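Local coordinates for protein glycine oxidase (Bacillus cereus ATCC 14579, PDB 7CYX) that probably oxidises glycine to glyoxylate with oxygen, releasing hydrogen peroxide and ammonium, and carries FAD as its cofactor, at residues G12-S17 against E41-A46; V19-A24 against K160-S165. All coordinates share one frame; numbering follows the deposited sequence.

How the interactions relate
Both interactions hold helix 14-25, interaction 1 at its N-terminal end and interaction 2 further along, and both are buried; their centres lie about 12 Å apart. In interaction 1 the first turn meets the short, weakly bonded helix 42-45 beside the FAD diphosphate, and the chemistry is polar: backbone amides, one serine hydroxyl and phosphate oxygens. Interaction 2, farther from the middle of the chain, sets the same helix against helix 155-168 through two phenylalanines and a histidine, with one polar pair among them. The two contacts touch where S17 O packs on F162 CB and V14 O nears the F162 ring, so helix 155-168 lies against the first turn of helix 14-25.

Interaction 1: G12-S17 against E41-A46; sequences GGVIGS and EASKAA. With FAD (flavin-adenine dinucleotide), chain C.
S43 carries this contact, its hydroxyl set between the start of helix 14-25 and the cofactor. V14 N donates to S43 OG at 2.9 Å in a nearly straight bond (165°). The same oxygen donates to FAD O1A at 2.7 Å and accepts from the ribityl hydroxyl O4' of FAD at 2.8 Å, so three bonds grip one buried atom and fix the rotation of the side chain. The torsion suits this: OG lies beside its own backbone N, chi1 -60°, and both S43 N and S43 OG can then reach O1A. One residue earlier, A42 N donates to the other non-bridging oxygen of that phosphate, FAD O2A, while the methyl groups of A42 and A46 lie against O2' of the ribityl chain. V14 packs alongside the serine hydroxyl with one branch, CG1 coming 3.3 Å from S43 OG; it sits between the backbone N and carbonyl carbon of V14 (chi1 71°), which also brings it near FAD O5'. The second phosphate is met from the helix side: I15 N gives FAD O2P a weak bond of 3.3 Å, and I15 CG1 lies beside O1P. G13, the N-cap residue, brings its CA to 3.3 Å from O2P, so the bare backbone lies directly against the phosphate. S17 steadies the turn behind, its N and OG reaching G13 O from opposite faces of the carbonyl plane. Outside the two segments, G12 N is bonded to E34, which also binds FAD, and E41 forms a salt bridge with K274. A glycine-rich turn leading from strand 5-10 into a helix whose N-terminal end faces a diphosphate is the dinucleotide-binding motif of Rossmann-type FAD oxidoreductases, here consistent with the GxGxxG pattern of G11, G13 and G16.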
ATOM      1  N   GLY A  12      -4.213 -19.830   0.433  1.00 45.45           N
ATOM      2  CA  GLY A  12      -3.985 -18.503   0.980  1.00 49.09           C
ATOM      3  C   GLY A  12      -4.243 -17.389  -0.022  1.00 49.20           C
ATOM      4  O   GLY A  12      -3.697 -16.277   0.118  1.00 55.92           O
ATOM      5  N   GLY A  13      -5.109 -17.652  -1.005  1.00 47.34           N
ATOM      6  CA  GLY A  13      -5.668 -16.587  -1.852  1.00 47.50           C
ATOM      7  C   GLY A  13      -6.659 -15.714  -1.088  1.00 43.69           C
ATOM      8  O   GLY A  13      -6.771 -15.798   0.124  1.00 41.99           O
ATOM      9  N   VAL A  14      -7.393 -14.873  -1.821  1.00 43.12           N
ATOM     10  CA  VAL A  14      -8.373 -13.952  -1.246  1.00 42.10           C
ATOM     11  C   VAL A  14      -9.499 -14.731  -0.555  1.00 48.36           C
ATOM     12  O   VAL A  14      -9.984 -14.282   0.489  1.00 47.96           O
ATOM     13  CB  VAL A  14      -8.967 -13.010  -2.314  1.00 42.47           C
ATOM     14  CG1 VAL A  14      -9.899 -13.730  -3.277  1.00 39.08           C
ATOM     15  CG2 VAL A  14      -9.695 -11.831  -1.682  1.00 42.84           C
ATOM     16  N   ILE A  15      -9.916 -15.856  -1.167  1.00 46.66           N
ATOM     17  CA  ILE A  15     -11.065 -16.628  -0.758  1.00 47.23           C
ATOM     18  C   ILE A  15     -10.750 -17.328   0.569  1.00 42.26           C
ATOM     19  O   ILE A  15     -11.550 -17.317   1.458  1.00 45.89           O
ATOM     20  CB  ILE A  15     -11.499 -17.640  -1.854  1.00 47.96           C
ATOM     21  CG1 ILE A  15     -11.943 -16.961  -3.155  1.00 49.34           C
ATOM     22  CG2 ILE A  15     -12.588 -18.565  -1.333  1.00 42.94           C
ATOM     23  CD1 ILE A  15     -13.195 -16.112  -3.016  1.00 51.70           C
ATOM     24  N   GLY A  16      -9.580 -17.958   0.666  1.00 42.61           N
ATOM     25  CA  GLY A  16      -9.173 -18.658   1.874  1.00 39.67           C
ATOM     26  C   GLY A  16      -8.812 -17.668   2.970  1.00 44.60           C
ATOM     27  O   GLY A  16      -9.145 -17.871   4.134  1.00 42.39           O
ATOM     28  N   SER A  17      -8.131 -16.581   2.588  1.00 45.24           N
ATOM     29  CA  SER A  17      -7.805 -15.526   3.529  1.00 44.20           C
ATOM     30  C   SER A  17      -9.105 -14.876   4.028  1.00 49.79           C
ATOM     31  O   SER A  17      -9.205 -14.567   5.218  1.00 52.80           O
ATOM     32  CB  SER A  17      -6.848 -14.527   2.946  1.00 42.17           C
ATOM     33  OG  SER A  17      -5.602 -15.144   2.612  1.00 41.56           O
ATOM     34  N   GLU A  41      -1.256 -16.182  -6.452  1.00 48.87           N
ATOM     35  CA  GLU A  41      -1.860 -16.660  -7.703  1.00 45.71           C
ATOM     36  C   GLU A  41      -2.946 -15.683  -8.175  1.00 43.76           C
ATOM     37  O   GLU A  41      -2.651 -14.503  -8.351  1.00 38.29           O
ATOM     38  CB  GLU A  41      -2.325 -18.101  -7.520  1.00 47.42           C
ATOM     39  CG  GLU A  41      -1.196 -19.069  -7.215  1.00 48.16           C
ATOM     40  CD  GLU A  41      -0.199 -19.246  -8.342  1.00 49.42           C
ATOM     41  OE1 GLU A  41      -0.431 -18.664  -9.400  1.00 46.41           O
ATOM     42  OE2 GLU A  41       0.798 -19.972  -8.156  1.00 57.39           O
ATOM     43  N   ALA A  42      -4.164 -16.167  -8.459  1.00 43.05           N
ATOM     44  CA  ALA A  42      -5.152 -15.309  -9.109  1.00 46.84           C
ATOM     45  C   ALA A  42      -5.288 -14.003  -8.324  1.00 43.02           C
ATOM     46  O   ALA A  42      -5.375 -12.934  -8.905  1.00 47.62           O
ATOM     47  CB  ALA A  42      -6.487 -16.002  -9.214  1.00 51.76           C
ATOM     48  N   SER A  43      -5.268 -14.099  -6.997  1.00 42.12           N
ATOM     49  CA  SER A  43      -5.662 -12.971  -6.150  1.00 44.98           C
ATOM     50  C   SER A  43      -4.655 -11.812  -6.212  1.00 44.99           C
ATOM     51  O   SER A  43      -4.983 -10.723  -5.746  1.00 48.17           O
ATOM     52  CB  SER A  43      -5.917 -13.411  -4.723  1.00 42.99           C
ATOM     53  OG  SER A  43      -6.962 -14.372  -4.668  1.00 40.24           O
ATOM     54  N   LYS A  44      -3.451 -12.007  -6.775  1.00 47.48           N
ATOM     55  CA  LYS A  44      -2.514 -10.868  -6.912  1.00 48.08           C
ATOM     56  C   LYS A  44      -2.478 -10.360  -8.359  1.00 49.36           C
ATOM     57  O   LYS A  44      -1.897  -9.312  -8.633  1.00 47.60           O
ATOM     58  CB  LYS A  44      -1.112 -11.234  -6.425  1.00 49.80           C
ATOM     59  CG  LYS A  44      -0.196 -11.885  -7.445  1.00 56.04           C
ATOM     60  CD  LYS A  44       1.255 -11.930  -7.032  1.00 57.87           C
ATOM     61  CE  LYS A  44       2.043 -12.929  -7.861  1.00 63.21           C
ATOM     62  NZ  LYS A  44       3.481 -12.576  -7.936  1.00 69.98           N
ATOM     63  N   ALA A  45      -3.109 -11.108  -9.268  1.00 46.99           N
ATOM     64  CA  ALA A  45      -3.138 -10.799 -10.672  1.00 43.56           C
ATOM     65  C   ALA A  45      -4.396  -9.993 -11.025  1.00 43.13           C
ATOM     66  O   ALA A  45      -4.434  -9.348 -12.044  1.00 43.18           O
ATOM     67  CB  ALA A  45      -3.062 -12.092 -11.441  1.00 47.08           C
ATOM     68  N   ALA A  46      -5.411 -10.014 -10.155  1.00 43.54           N
ATOM     69  CA  ALA A  46      -6.744  -9.509 -10.479  1.00 48.45           C
ATOM     70  C   ALA A  46      -6.792  -7.969 -10.452  1.00 48.76           C
ATOM     71  O   ALA A  46      -6.125  -7.339  -9.687  1.00 48.99           O
ATOM     72  CB  ALA A  46      -7.732 -10.118  -9.517  1.00 48.86           C
TER
HETATM   73  PA  FAD C 401      -6.101 -18.089  -5.727  1.00 38.69           P
HETATM   74  O1A FAD C 401      -5.820 -16.665  -5.456  1.00 37.72           O
HETATM   75  O2A FAD C 401      -5.428 -18.700  -6.924  1.00 42.97           O
HETATM   76  O5B FAD C 401      -5.801 -18.865  -4.391  1.00 38.33           O
HETATM   77  C5B FAD C 401      -5.618 -20.242  -4.416  1.00 42.63           C
HETATM   78  C4B FAD C 401      -4.435 -20.477  -3.518  1.00 42.95           C
HETATM   79  O4B FAD C 401      -4.463 -21.830  -3.104  1.00 45.62           O
HETATM   80  C3B FAD C 401      -3.117 -20.271  -4.231  1.00 46.89           C
HETATM   81  O3B FAD C 401      -2.379 -19.277  -3.485  1.00 45.60           O
HETATM   82  C2B FAD C 401      -2.407 -21.622  -4.199  1.00 45.88           C
HETATM   83  O2B FAD C 401      -1.031 -21.483  -3.821  1.00 47.47           O
HETATM   84  C1B FAD C 401      -3.120 -22.324  -3.083  1.00 46.85           C
HETATM   85  N9A FAD C 401      -3.161 -23.782  -3.167  1.00 50.27           N
HETATM   86  C8A FAD C 401      -3.670 -24.494  -4.192  1.00 53.45           C
HETATM   87  N7A FAD C 401      -3.568 -25.812  -3.939  1.00 54.37           N
HETATM   88  C5A FAD C 401      -3.032 -25.941  -2.714  1.00 47.91           C
HETATM   89  C6A FAD C 401      -2.675 -27.073  -1.864  1.00 46.60           C
HETATM   90  N6A FAD C 401      -2.903 -28.316  -2.341  1.00 43.45           N
HETATM   91  N1A FAD C 401      -2.091 -26.816  -0.664  1.00 43.45           N
HETATM   92  C2A FAD C 401      -1.865 -25.557  -0.267  1.00 46.03           C
HETATM   93  N3A FAD C 401      -2.168 -24.463  -1.004  1.00 44.72           N
HETATM   94  C4A FAD C 401      -2.757 -24.602  -2.208  1.00 47.78           C
HETATM   95  N1  FAD C 401     -12.041 -10.825  -9.886  1.00 47.62           N
HETATM   96  C2  FAD C 401     -12.851  -9.752  -9.613  1.00 50.23           C
HETATM   97  O2  FAD C 401     -13.700  -9.934  -8.707  1.00 50.48           O
HETATM   98  N3  FAD C 401     -12.746  -8.569 -10.266  1.00 44.83           N
HETATM   99  C4  FAD C 401     -11.785  -8.390 -11.199  1.00 48.53           C
HETATM  100  O4  FAD C 401     -11.609  -7.301 -11.805  1.00 49.30           O
HETATM  101  C4X FAD C 401     -10.900  -9.530 -11.548  1.00 44.04           C
HETATM  102  N5  FAD C 401      -9.961  -9.433 -12.496  1.00 44.38           N
HETATM  103  C5X FAD C 401      -9.153 -10.475 -12.777  1.00 45.99           C
HETATM  104  C6  FAD C 401      -8.171 -10.328 -13.741  1.00 45.49           C
HETATM  105  C7  FAD C 401      -7.341 -11.391 -14.051  1.00 42.93           C
HETATM  106  C7M FAD C 401      -6.272 -11.243 -15.120  1.00 45.57           C
HETATM  107  C8  FAD C 401      -7.474 -12.662 -13.347  1.00 39.81           C
HETATM  108  C8M FAD C 401      -6.560 -13.839 -13.655  1.00 42.23           C
HETATM  109  C9  FAD C 401      -8.435 -12.798 -12.397  1.00 43.06           C
HETATM  110  C9A FAD C 401      -9.285 -11.766 -12.072  1.00 42.03           C
HETATM  111  N10 FAD C 401     -10.254 -11.907 -11.069  1.00 44.20           N
HETATM  112  C10 FAD C 401     -11.085 -10.792 -10.815  1.00 45.03           C
HETATM  113  C1' FAD C 401     -10.534 -13.174 -10.380  1.00 43.11           C
HETATM  114  C2' FAD C 401      -9.889 -13.443  -9.058  1.00 44.31           C
HETATM  115  O2' FAD C 401      -8.466 -13.341  -9.237  1.00 44.03           O
HETATM  116  C3' FAD C 401     -10.271 -14.854  -8.646  1.00 45.36           C
HETATM  117  O3' FAD C 401     -11.663 -15.166  -8.951  1.00 41.84           O
HETATM  118  C4' FAD C 401      -9.850 -15.026  -7.181  1.00 44.83           C
HETATM  119  O4' FAD C 401      -8.498 -14.572  -6.996  1.00 44.84           O
HETATM  120  C5' FAD C 401      -9.859 -16.463  -6.738  1.00 43.18           C
HETATM  121  O5' FAD C 401      -9.234 -16.508  -5.468  1.00 45.66           O
HETATM  122  P   FAD C 401      -8.838 -17.918  -4.841  1.00 43.19           P
HETATM  123  O1P FAD C 401      -9.928 -18.906  -5.048  1.00 46.21           O
HETATM  124  O2P FAD C 401      -8.285 -17.644  -3.467  1.00 44.16           O
HETATM  125  O3P FAD C 401      -7.696 -18.336  -5.917  1.00 43.56           O

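Interaction 2: V19-A24 against K160-S165; sequences VAHFLA and KAFAHS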
ATOM      1  N   VAL A  19     -12.072 -16.320   4.346  1.00 53.06           N
ATOM      2  CA  VAL A  19     -12.607 -17.301   5.276  1.00 46.98           C
ATOM      3  C   VAL A  19     -11.814 -17.216   6.594  1.00 49.88           C
ATOM      4  O   VAL A  19     -12.384 -17.186   7.671  1.00 49.46           O
ATOM      5  CB  VAL A  19     -12.584 -18.707   4.639  1.00 43.71           C
ATOM      6  CG1 VAL A  19     -12.961 -19.794   5.625  1.00 46.19           C
ATOM      7  CG2 VAL A  19     -13.498 -18.791   3.414  1.00 45.41           C
ATOM      8  N   ALA A  20     -10.480 -17.165   6.504  1.00 51.90           N
ATOM      9  CA  ALA A  20      -9.632 -17.083   7.680  1.00 51.15           C
ATOM     10  C   ALA A  20     -10.050 -15.870   8.524  1.00 51.25           C
ATOM     11  O   ALA A  20     -10.208 -15.986   9.702  1.00 49.95           O
ATOM     12  CB  ALA A  20      -8.182 -17.010   7.271  1.00 50.88           C
ATOM     13  N   HIS A  21     -10.251 -14.716   7.877  1.00 55.40           N
ATOM     14  CA  HIS A  21     -10.593 -13.471   8.558  1.00 51.40           C
ATOM     15  C   HIS A  21     -11.858 -13.631   9.406  1.00 52.93           C
ATOM     16  O   HIS A  21     -11.821 -13.347  10.571  1.00 57.71           O
ATOM     17  CB  HIS A  21     -10.793 -12.324   7.568  1.00 49.57           C
ATOM     18  CG  HIS A  21     -11.508 -11.149   8.152  1.00 49.20           C
ATOM     19  ND1 HIS A  21     -10.881 -10.240   8.979  1.00 55.05           N
ATOM     20  CD2 HIS A  21     -12.796 -10.750   8.065  1.00 47.85           C
ATOM     21  CE1 HIS A  21     -11.749  -9.319   9.363  1.00 52.40           C
ATOM     22  NE2 HIS A  21     -12.934  -9.609   8.813  1.00 50.43           N
ATOM     23  N   PHE A  22     -12.972 -14.034   8.781  1.00 53.43           N
ATOM     24  CA  PHE A  22     -14.283 -14.070   9.432  1.00 51.59           C
ATOM     25  C   PHE A  22     -14.319 -15.094  10.575  1.00 59.15           C
ATOM     26  O   PHE A  22     -14.931 -14.803  11.601  1.00 68.40           O
ATOM     27  CB  PHE A  22     -15.400 -14.329   8.420  1.00 49.11           C
ATOM     28  CG  PHE A  22     -15.684 -13.148   7.535  1.00 45.63           C
ATOM     29  CD1 PHE A  22     -16.484 -12.102   7.981  1.00 47.00           C
ATOM     30  CD2 PHE A  22     -15.095 -13.043   6.283  1.00 44.22           C
ATOM     31  CE1 PHE A  22     -16.722 -11.001   7.173  1.00 46.77           C
ATOM     32  CE2 PHE A  22     -15.317 -11.929   5.484  1.00 43.84           C
ATOM     33  CZ  PHE A  22     -16.144 -10.917   5.920  1.00 44.78           C
ATOM     34  N   LEU A  23     -13.690 -16.269  10.397  1.00 63.49           N
ATOM     35  CA  LEU A  23     -13.668 -17.341  11.424  1.00 55.14           C
ATOM     36  C   LEU A  23     -12.871 -16.889  12.646  1.00 60.02           C
ATOM     37  O   LEU A  23     -13.385 -16.912  13.757  1.00 66.37           O
ATOM     38  CB  LEU A  23     -13.037 -18.614  10.861  1.00 54.98           C
ATOM     39  CG  LEU A  23     -13.899 -19.479   9.941  1.00 53.41           C
ATOM     40  CD1 LEU A  23     -13.095 -20.685   9.475  1.00 57.06           C
ATOM     41  CD2 LEU A  23     -15.186 -19.932  10.615  1.00 53.28           C
ATOM     42  N   ALA A  24     -11.611 -16.499  12.421  1.00 60.43           N
ATOM     43  CA  ALA A  24     -10.689 -16.056  13.494  1.00 60.86           C
ATOM     44  C   ALA A  24     -11.279 -14.868  14.260  1.00 55.66           C
ATOM     45  O   ALA A  24     -11.112 -14.744  15.461  1.00 59.09           O
ATOM     46  CB  ALA A  24      -9.344 -15.672  12.921  1.00 57.42           C
ATOM     47  N   LYS A 160      -3.896  -9.712   1.391  1.00 53.47           N
ATOM     48  CA  LYS A 160      -2.952  -9.605   2.462  1.00 48.68           C
ATOM     49  C   LYS A 160      -3.682  -9.088   3.712  1.00 46.90           C
ATOM     50  O   LYS A 160      -3.453  -9.605   4.789  1.00 44.72           O
ATOM     51  CB  LYS A 160      -1.766  -8.746   2.025  1.00 52.48           C
ATOM     52  CG  LYS A 160      -0.817  -9.425   1.042  1.00 56.16           C
ATOM     53  CD  LYS A 160       0.217  -8.477   0.443  1.00 59.74           C
ATOM     54  CE  LYS A 160       0.308  -8.505  -1.070  1.00 64.19           C
ATOM     55  NZ  LYS A 160       1.385  -9.404  -1.553  1.00 68.48           N
ATOM     56  N   ALA A 161      -4.599  -8.123   3.561  1.00 43.78           N
ATOM     57  CA  ALA A 161      -5.295  -7.569   4.722  1.00 49.99           C
ATOM     58  C   ALA A 161      -6.046  -8.674   5.489  1.00 55.41           C
ATOM     59  O   ALA A 161      -5.845  -8.837   6.709  1.00 56.72           O
ATOM     60  CB  ALA A 161      -6.218  -6.460   4.304  1.00 52.54           C
ATOM     61  N   PHE A 162      -6.898  -9.425   4.777  1.00 50.61           N
ATOM     62  CA  PHE A 162      -7.636 -10.544   5.341  1.00 50.60           C
ATOM     63  C   PHE A 162      -6.691 -11.448   6.138  1.00 51.97           C
ATOM     64  O   PHE A 162      -6.985 -11.802   7.280  1.00 48.33           O
ATOM     65  CB  PHE A 162      -8.303 -11.389   4.252  1.00 50.40           C
ATOM     66  CG  PHE A 162      -9.659 -10.931   3.790  1.00 46.42           C
ATOM     67  CD1 PHE A 162     -10.661 -10.623   4.692  1.00 50.65           C
ATOM     68  CD2 PHE A 162      -9.956 -10.853   2.440  1.00 49.85           C
ATOM     69  CE1 PHE A 162     -11.920 -10.223   4.264  1.00 49.09           C
ATOM     70  CE2 PHE A 162     -11.212 -10.450   2.009  1.00 50.88           C
ATOM     71  CZ  PHE A 162     -12.191 -10.122   2.919  1.00 47.66           C
ATOM     72  N   ALA A 163      -5.557 -11.819   5.532  1.00 49.89           N
ATOM     73  CA  ALA A 163      -4.674 -12.855   6.106  1.00 46.56           C
ATOM     74  C   ALA A 163      -4.002 -12.367   7.402  1.00 45.52           C
ATOM     75  O   ALA A 163      -3.951 -13.089   8.394  1.00 46.89           O
ATOM     76  CB  ALA A 163      -3.666 -13.304   5.085  1.00 44.70           C
ATOM     77  N   HIS A 164      -3.515 -11.132   7.418  1.00 49.12           N
ATOM     78  CA  HIS A 164      -2.867 -10.572   8.629  1.00 51.31           C
ATOM     79  C   HIS A 164      -3.900 -10.272   9.731  1.00 57.17           C
ATOM     80  O   HIS A 164      -3.571 -10.345  10.925  1.00 54.96           O
ATOM     81  CB  HIS A 164      -2.112  -9.290   8.296  1.00 46.95           C
ATOM     82  CG  HIS A 164      -0.967  -9.466   7.364  1.00 49.64           C
ATOM     83  ND1 HIS A 164       0.095 -10.293   7.652  1.00 45.79           N
ATOM     84  CD2 HIS A 164      -0.694  -8.867   6.183  1.00 51.73           C
ATOM     85  CE1 HIS A 164       0.960 -10.227   6.662  1.00 57.44           C
ATOM     86  NE2 HIS A 164       0.512  -9.330   5.759  1.00 53.53           N
ATOM     87  N   SER A 165      -5.115  -9.878   9.323  1.00 51.61           N
ATOM     88  CA  SER A 165      -6.242  -9.727  10.227  1.00 52.00           C
ATOM     89  C   SER A 165      -6.453 -11.037  10.989  1.00 53.55           C
ATOM     90  O   SER A 165      -6.570 -11.038  12.211  1.00 59.01           O
ATOM     91  CB  SER A 165      -7.488  -9.336   9.472  1.00 53.77           C
ATOM     92  OG  SER A 165      -8.640  -9.361  10.309  1.00 54.85           O
TER
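H21 and F162, whose CA atoms are the nearest pair across the two helices, make the main apolar contact: H21 CB sits 3.3 Å from F162 CD1, and the side chains cross at about a right angle. Their rings are inclined by 53° with centroids 5.4 Å apart, an oblique pairing. CE1 of F162 extends on to F22 CE2 at 4.0 Å. F22 in turn lies with one face over H21 CD2, so the three rings form a cluster. The helices run in roughly the same direction, 33° apart, with the segment axes approaching to 7.8 Å. This joins the first helix of the Rossmann-type FAD-binding fold, which follows the glycine-rich turn, to helix 155-168 from much later in the chain; helix 341-352 meets F22 and F162, and helix 73-84 meets H21, F162 and S165. The polar part is a single hydrogen bond, H21 ND1 with S165 OG at 2.8 Å, meeting the imidazole at its edge, in plane. With CG anti to the backbone N, chi1 164°, the ring of H21 reaches across to the serine, whose OG also bonds K83 NZ.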